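Possible substrate binding protein of ABC transporter system (Rhodopseudomonas palustris, PDB 3N0X) probably binds a small solute, most likely an amino acid, and delivers it to an ABC transporter for uptake. Local coordinates at residues L231-N236 with M250-T254; L241-K245 with V350-L355. All blocks are in the same frame, centred on the assembly; numbering follows the deposited sequence. Where two conformers were deposited one is given.

How the contacts relate
Both contacts sit on the same side of the chain's centre, with their own centres about 12 Å apart, and both reach the antiparallel sheet built on strand 335-345. Contact 1 sets the end strand of the four-stranded parallel sheet beside strand 251-254 of that antiparallel sheet; contact 2 packs the loop between the two strands of contact 1 against the approach to strand 354-357. Tyr244 joins them: its OH lies 2.6 Å from Gly234 O, a probable hydrogen bond, and its CD2 is 3.5 Å from Met250 CE. Glycerol molecules, probably from the crystallisation liquor, lie near Asn236 and Val350, so they are not evidence of the natural substrate's position.

Contact 1 of 2, residues L231-N236 with M250-T254; sequences LSTGGN and MEGAT
Two extended segments run side by side in the same direction: strands 231-233 and 251-254 have axes 5.4 Å apart at closest approach and 0° between their N-to-C directions. The CA register pairs Ser232 with Glu251 (5.6 Å), Gly234 with Ala253 (5.1 Å) and Gly235 with Thr254 (4.3 Å). Regular pairing is sparse; Gly235 N donates to Ala253 O at 2.9 Å and 154°. At the other end, water 1 bridges the backbones, giving a hydrogen to Leu231 O (2.7 Å) and accepting one from Glu251 N (2.9 Å). Between them, Gly252 CA makes a CA-H...O contact of 3.5 Å with Thr233 O, an approach that a CB on Gly252 would obstruct. Likewise, a CB on Gly235 would clash with Thr254 OG1, which lies 3.5 Å from Gly235 CA.

Ser232, chi1 t, is short enough to donate from OG to Glu251 O at 2.5 Å. Met250, a selenomethionine with chi angles t, t, p, bends its flexible chain along the neighbouring strand: CG lies 3.3 Å from Leu231 O and CE 3.8 Å from Thr233 CG2. Thr233 OG1 instead bonds Val207 O. Thr254 OG1 (chi1 t), which also hydrogen-bonds Tyr256 O, lies 2.6 Å from water 2 in a hydrogen bond, and this water donates to Asn236 O (2.9 Å).

Thus the outermost strand of the parallel sheet lies beside strand 251-254, itself paired with strand 335-345, within a periplasmic binding protein fold. The Ser232 hydroxyl and two waters join polar groups that the sparse backbone pairing leaves apart, and Gly235 and Gly252 allow the close approach, although Thr233 N and O remain buried without polar partners.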
ATOM      1  N   LEU A 231      -0.476  19.961  10.611  1.00 15.27           N
ATOM      2  CA  LEU A 231      -0.116  19.291   9.369  1.00 14.29           C
ATOM      3  C   LEU A 231      -0.476  17.829   9.477  1.00 13.57           C
ATOM      4  O   LEU A 231      -0.509  17.274  10.573  1.00 14.70           O
ATOM      5  CB  LEU A 231       1.382  19.377   9.112  1.00 14.70           C
ATOM      6  CG  LEU A 231       2.027  20.760   8.999  1.00 15.23           C
ATOM      7  CD1 LEU A 231       3.547  20.619   8.658  1.00 20.71           C
ATOM      8  CD2 LEU A 231       1.285  21.686   7.999  1.00 18.58           C
ATOM      9  N   SER A 232      -0.807  17.222   8.348  1.00 12.30           N
ATOM     10  CA  SER A 232      -1.165  15.813   8.258  1.00 11.81           C
ATOM     11  C   SER A 232      -0.658  15.242   6.950  1.00 13.41           C
ATOM     12  O   SER A 232      -0.614  15.919   5.929  1.00 12.16           O
ATOM     13  CB  SER A 232      -2.688  15.622   8.390  1.00 11.93           C
ATOM     14  OG  SER A 232      -3.146  14.265   8.273  1.00 13.83           O
ATOM     15  N   THR A 233      -0.256  13.972   6.977  1.00 13.15           N
ATOM     16  CA  THR A 233       0.085  13.262   5.765  1.00 13.02           C
ATOM     17  C   THR A 233      -0.055  11.756   6.046  1.00 11.52           C
ATOM     18  O   THR A 233      -0.199  11.317   7.221  1.00 12.74           O
ATOM     19  CB  THR A 233       1.486  13.642   5.258  1.00 14.44           C
ATOM     20  OG1 THR A 233       1.665  13.197   3.915  1.00 14.91           O
ATOM     21  CG2 THR A 233       2.578  13.051   6.179  1.00 14.21           C
ATOM     22  N   GLY A 234       0.011  10.950   4.999  1.00 11.75           N
ATOM     23  CA  GLY A 234      -0.033   9.491   5.168  1.00 12.31           C
ATOM     24  C   GLY A 234       1.225   8.918   5.798  1.00 13.56           C
ATOM     25  O   GLY A 234       2.274   9.569   5.880  1.00 14.56           O
ATOM     26  N   GLY A 235       1.129   7.653   6.177  1.00 13.33           N
ATOM     27  CA  GLY A 235       2.266   6.948   6.757  1.00 13.54           C
ATOM     28  C   GLY A 235       3.263   6.567   5.696  1.00 13.76           C
ATOM     29  O   GLY A 235       3.095   6.887   4.513  1.00 15.52           O
ATOM     30  N   ASN A 236       4.287   5.855   6.108  1.00 14.65           N
ATOM     31  CA  ASN A 236       5.353   5.516   5.171  1.00 13.70           C
ATOM     32  C   ASN A 236       6.208   4.417   5.769  1.00 13.69           C
ATOM     33  O   ASN A 236       6.002   3.982   6.883  1.00 13.97           O
ATOM     34  CB  ASN A 236       6.226   6.754   4.811  1.00 15.70           C
ATOM     35  CG  ASN A 236       6.681   6.745   3.379  1.00 18.87           C
ATOM     36  OD1 ASN A 236       6.976   5.694   2.795  1.00 20.80           O
ATOM     37  ND2 ASN A 236       6.665   7.941   2.761  1.00 25.19           N
HETATM   38  N   MSE A 250       1.447  14.439  14.895  1.00 14.53           N
HETATM   39  CA  MSE A 250       0.837  14.426  13.571  0.67 14.82           C
HETATM   40  C   MSE A 250      -0.026  13.184  13.427  1.00 14.80           C
HETATM   41  O   MSE A 250       0.376  12.069  13.812  1.00 13.67           O
HETATM   42  CB  MSE A 250       1.871  14.445  12.453  0.67 15.05           C
HETATM   43  CG  MSE A 250       1.229  14.499  11.069  0.67 13.80           C
HETATM   44 SE   MSE A 250       2.476  14.965   9.688  0.50 20.26          SE
HETATM   45  CE  MSE A 250       3.515  13.498   9.826  0.67 13.06           C
ATOM     46  N   GLU A 251      -1.199  13.358  12.818  1.00 14.20           N
ATOM     47  CA  GLU A 251      -2.036  12.229  12.519  1.00 12.68           C
ATOM     48  C   GLU A 251      -2.244  12.052  11.023  1.00 13.21           C
ATOM     49  O   GLU A 251      -2.164  12.982  10.245  1.00 16.88           O
ATOM     50  CB  GLU A 251      -3.400  12.375  13.174  1.00 13.02           C
ATOM     51  CG  GLU A 251      -3.317  12.445  14.698  1.00 13.46           C
ATOM     52  CD  GLU A 251      -4.646  12.465  15.434  1.00 16.86           C
ATOM     53  OE1 GLU A 251      -5.726  12.201  14.828  1.00 17.75           O
ATOM     54  OE2 GLU A 251      -4.578  12.749  16.658  1.00 20.79           O
ATOM     55  N   GLY A 252      -2.588  10.835  10.658  1.00 12.06           N
ATOM     56  CA  GLY A 252      -2.838  10.430   9.309  1.00 11.81           C
ATOM     57  C   GLY A 252      -3.261   8.993   9.290  1.00 12.11           C
ATOM     58  O   GLY A 252      -3.541   8.398  10.361  1.00 12.18           O
ATOM     59  N   ALA A 253      -3.219   8.394   8.097  1.00 10.29           N
ATOM     60  CA  ALA A 253      -3.435   6.967   7.981  1.00 12.57           C
ATOM     61  C   ALA A 253      -2.318   6.289   7.243  1.00 12.86           C
ATOM     62  O   ALA A 253      -1.672   6.889   6.393  1.00 12.16           O
ATOM     63  CB  ALA A 253      -4.769   6.677   7.271  1.00 14.37           C
ATOM     64  N   THR A 254      -2.091   5.026   7.602  1.00 12.28           N
ATOM     65  CA  THR A 254      -1.044   4.202   7.025  1.00 11.55           C
ATOM     66  C   THR A 254      -1.518   2.800   6.643  1.00 11.12           C
ATOM     67  O   THR A 254      -2.444   2.230   7.231  1.00 12.80           O
ATOM     68  CB  THR A 254       0.192   4.112   7.981  1.00 13.15           C
ATOM     69  OG1 THR A 254       1.324   3.615   7.232  1.00 14.26           O
ATOM     70  CG2 THR A 254      -0.105   3.279   9.248  1.00 12.88           C
TER
HETATM   71  O   HOH W   1      -2.221  16.059  12.322  1.00 15.90           O
HETATM   72  O   HOH W   2       3.617   3.356   8.451  0.50 12.97           O

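Contact 2 of 2, residues L241-K245 with V350-L355; sequences LAAYK and VAWAVL
Leu241, Ala353 and Lys245 lose the most surface here. Residues 241-245 coil with helical phi/psi but without regular helical bonding, although Lys245 N donates to Ala242 O at 3.1 Å; residues 350-355 pass from loop into strand. The nearest CA pairs are Ala242 with Trp352 (4.2 Å) and Lys245 with Ala353 (4.9 Å). Leu241 contributes both backbone and side chain. Its O accepts from Ala353 N at 3.0 Å and 168°, while its CA-to-CB bond points toward the other segment, setting CB 3.7 Å from Trp352 CB, and the mt rotamer carries CD1 to 3.9 Å from Leu355 CD1. Leucine is long enough to meet Trp352 at its base and Leu355 at its tip.

Ala353 also points its CB toward the coil, 3.6 Å from Tyr244 CB; its small methyl permits this close backbone approach and also touches Val344. The contact thereby packs the loop joining strands 229-233 and 251-254 against the entry to strand 354-357, which pairs antiparallel with strand 335-345 in this periplasmic binding protein fold.

Lys245 reaches farther, with chi angles m, t, p, t. Its aliphatic part lies along the backbone, CG 3.5 Å from Ala353 N and CD 3.9 Å from Trp352 C, before NZ donates to Val350 O at 2.8 Å. Lysine suits this edge because its long chain packs while its ammonium bonds a carbonyl. Beside it, Ala242 CB approaches Ala351 O to 3.4 Å.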
ATOM      1  N   LEU A 241      10.064   7.407   7.819  1.00 14.63           N
ATOM      2  CA  LEU A 241       9.485   7.913   9.072  1.00 13.71           C
ATOM      3  C   LEU A 241      10.512   8.640   9.970  1.00 15.89           C
ATOM      4  O   LEU A 241      10.105   9.258  10.957  1.00 14.54           O
ATOM      5  CB  LEU A 241       8.815   6.771   9.852  1.00 14.68           C
ATOM      6  CG  LEU A 241       7.559   6.132   9.285  1.00 13.38           C
ATOM      7  CD1 LEU A 241       7.083   5.025  10.211  1.00 13.97           C
ATOM      8  CD2 LEU A 241       6.462   7.198   9.063  1.00 15.10           C
ATOM      9  N   ALA A 242      11.819   8.562   9.660  1.00 15.79           N
ATOM     10  CA  ALA A 242      12.816   9.352  10.416  1.00 18.45           C
ATOM     11  C   ALA A 242      12.441  10.854  10.372  1.00 19.42           C
ATOM     12  O   ALA A 242      12.481  11.551  11.404  1.00 18.52           O
ATOM     13  CB  ALA A 242      14.242   9.147   9.865  1.00 19.01           C
ATOM     14  N   ALA A 243      12.051  11.320   9.179  1.00 18.56           N
ATOM     15  CA  ALA A 243      11.661  12.718   8.991  1.00 20.53           C
ATOM     16  C   ALA A 243      10.440  13.095   9.812  1.00 19.04           C
ATOM     17  O   ALA A 243      10.281  14.253  10.212  1.00 20.17           O
ATOM     18  CB  ALA A 243      11.432  13.040   7.511  1.00 21.91           C
ATOM     19  N   TYR A 244       9.586  12.133  10.119  1.00 17.52           N
ATOM     20  CA  TYR A 244       8.392  12.444  10.876  1.00 17.91           C
ATOM     21  C   TYR A 244       8.657  12.711  12.373  1.00 18.08           C
ATOM     22  O   TYR A 244       7.769  13.175  13.074  1.00 18.06           O
ATOM     23  CB  TYR A 244       7.346  11.313  10.771  1.00 19.73           C
ATOM     24  CG  TYR A 244       6.669  11.026   9.414  1.00 19.37           C
ATOM     25  CD1 TYR A 244       7.374  11.044   8.201  1.00 26.40           C
ATOM     26  CD2 TYR A 244       5.364  10.607   9.377  1.00 19.34           C
ATOM     27  CE1 TYR A 244       6.741  10.739   7.001  1.00 26.29           C
ATOM     28  CE2 TYR A 244       4.739  10.303   8.183  1.00 19.53           C
ATOM     29  CZ  TYR A 244       5.413  10.385   7.001  1.00 19.06           C
ATOM     30  OH  TYR A 244       4.826  10.047   5.780  1.00 20.31           O
ATOM     31  N   LYS A 245       9.874  12.441  12.853  1.00 18.45           N
ATOM     32  CA  LYS A 245      10.256  12.791  14.216  1.00 19.53           C
ATOM     33  C   LYS A 245      10.226  14.306  14.467  1.00 20.13           C
ATOM     34  O   LYS A 245      10.200  14.740  15.614  1.00 23.11           O
ATOM     35  CB  LYS A 245      11.630  12.175  14.580  1.00 20.33           C
ATOM     36  CG  LYS A 245      11.555  10.649  14.635  1.00 19.26           C
ATOM     37  CD  LYS A 245      12.936   9.971  14.784  1.00 21.47           C
ATOM     38  CE  LYS A 245      13.585  10.246  16.097  1.00 20.93           C
ATOM     39  NZ  LYS A 245      14.896   9.546  16.217  1.00 17.42           N
ATOM     40  N   VAL A 350      14.632   5.739  18.948  1.00 16.09           N
ATOM     41  CA  VAL A 350      14.145   4.957  17.826  1.00 15.79           C
ATOM     42  C   VAL A 350      14.375   5.737  16.532  1.00 17.47           C
ATOM     43  O   VAL A 350      14.054   6.926  16.453  1.00 16.53           O
ATOM     44  CB  VAL A 350      12.643   4.568  18.053  1.00 16.61           C
ATOM     45  CG1 VAL A 350      12.081   3.691  16.906  1.00 16.87           C
ATOM     46  CG2 VAL A 350      12.519   3.852  19.368  1.00 20.31           C
ATOM     47  N   ALA A 351      14.855   5.040  15.499  1.00 17.11           N
ATOM     48  CA  ALA A 351      15.291   5.666  14.243  1.00 17.04           C
ATOM     49  C   ALA A 351      14.153   6.266  13.410  1.00 18.52           C
ATOM     50  O   ALA A 351      14.371   7.138  12.544  1.00 19.66           O
ATOM     51  CB  ALA A 351      16.109   4.664  13.414  1.00 18.20           C
ATOM     52  N   TRP A 352      12.972   5.732  13.614  1.00 15.61           N
ATOM     53  CA  TRP A 352      11.751   6.209  12.962  1.00 13.26           C
ATOM     54  C   TRP A 352      10.810   6.806  13.989  1.00 14.20           C
ATOM     55  O   TRP A 352      10.841   6.446  15.142  1.00 14.39           O
ATOM     56  CB  TRP A 352      11.027   5.066  12.260  1.00 13.39           C
ATOM     57  CG  TRP A 352      10.928   3.799  13.079  1.00 12.84           C
ATOM     58  CD1 TRP A 352       9.947   3.454  13.980  1.00 15.77           C
ATOM     59  CD2 TRP A 352      11.880   2.728  13.093  1.00 15.28           C
ATOM     60  NE1 TRP A 352      10.241   2.241  14.539  1.00 15.31           N
ATOM     61  CE2 TRP A 352      11.418   1.773  14.008  1.00 15.78           C
ATOM     62  CE3 TRP A 352      13.080   2.484  12.406  1.00 17.51           C
ATOM     63  CZ2 TRP A 352      12.109   0.573  14.262  1.00 18.00           C
ATOM     64  CZ3 TRP A 352      13.768   1.317  12.659  1.00 19.95           C
ATOM     65  CH2 TRP A 352      13.267   0.361  13.571  1.00 18.36           C
ATOM     66  N   ALA A 353       9.957   7.717  13.552  1.00 14.45           N
ATOM     67  CA  ALA A 353       8.836   8.143  14.372  1.00 15.53           C
ATOM     68  C   ALA A 353       7.989   6.920  14.671  1.00 14.97           C
ATOM     69  O   ALA A 353       7.812   6.059  13.806  1.00 14.94           O
ATOM     70  CB  ALA A 353       7.982   9.174  13.634  1.00 15.56           C
ATOM     71  N   VAL A 354       7.439   6.857  15.885  1.00 14.81           N
ATOM     72  CA  VAL A 354       6.612   5.715  16.289  1.00 15.58           C
ATOM     73  C   VAL A 354       5.199   6.092  15.950  1.00 16.14           C
ATOM     74  O   VAL A 354       4.718   7.146  16.375  1.00 18.66           O
ATOM     75  CB  VAL A 354       6.751   5.436  17.800  1.00 17.10           C
ATOM     76  CG1 VAL A 354       5.774   4.326  18.244  1.00 19.04           C
ATOM     77  CG2 VAL A 354       8.194   5.029  18.104  1.00 19.87           C
ATOM     78  N   LEU A 355       4.520   5.226  15.202  1.00 14.94           N
ATOM     79  CA  LEU A 355       3.141   5.460  14.811  1.00 14.33           C
ATOM     80  C   LEU A 355       2.235   4.767  15.817  1.00 14.99           C
ATOM     81  O   LEU A 355       2.040   3.536  15.762  1.00 17.54           O
ATOM     82  CB  LEU A 355       2.868   4.992  13.375  1.00 13.37           C
ATOM     83  CG  LEU A 355       3.782   5.620  12.298  1.00 14.17           C
ATOM     84  CD1 LEU A 355       3.252   5.301  10.888  1.00 13.76           C
ATOM     85  CD2 LEU A 355       3.974   7.138  12.486  1.00 15.06           C
TER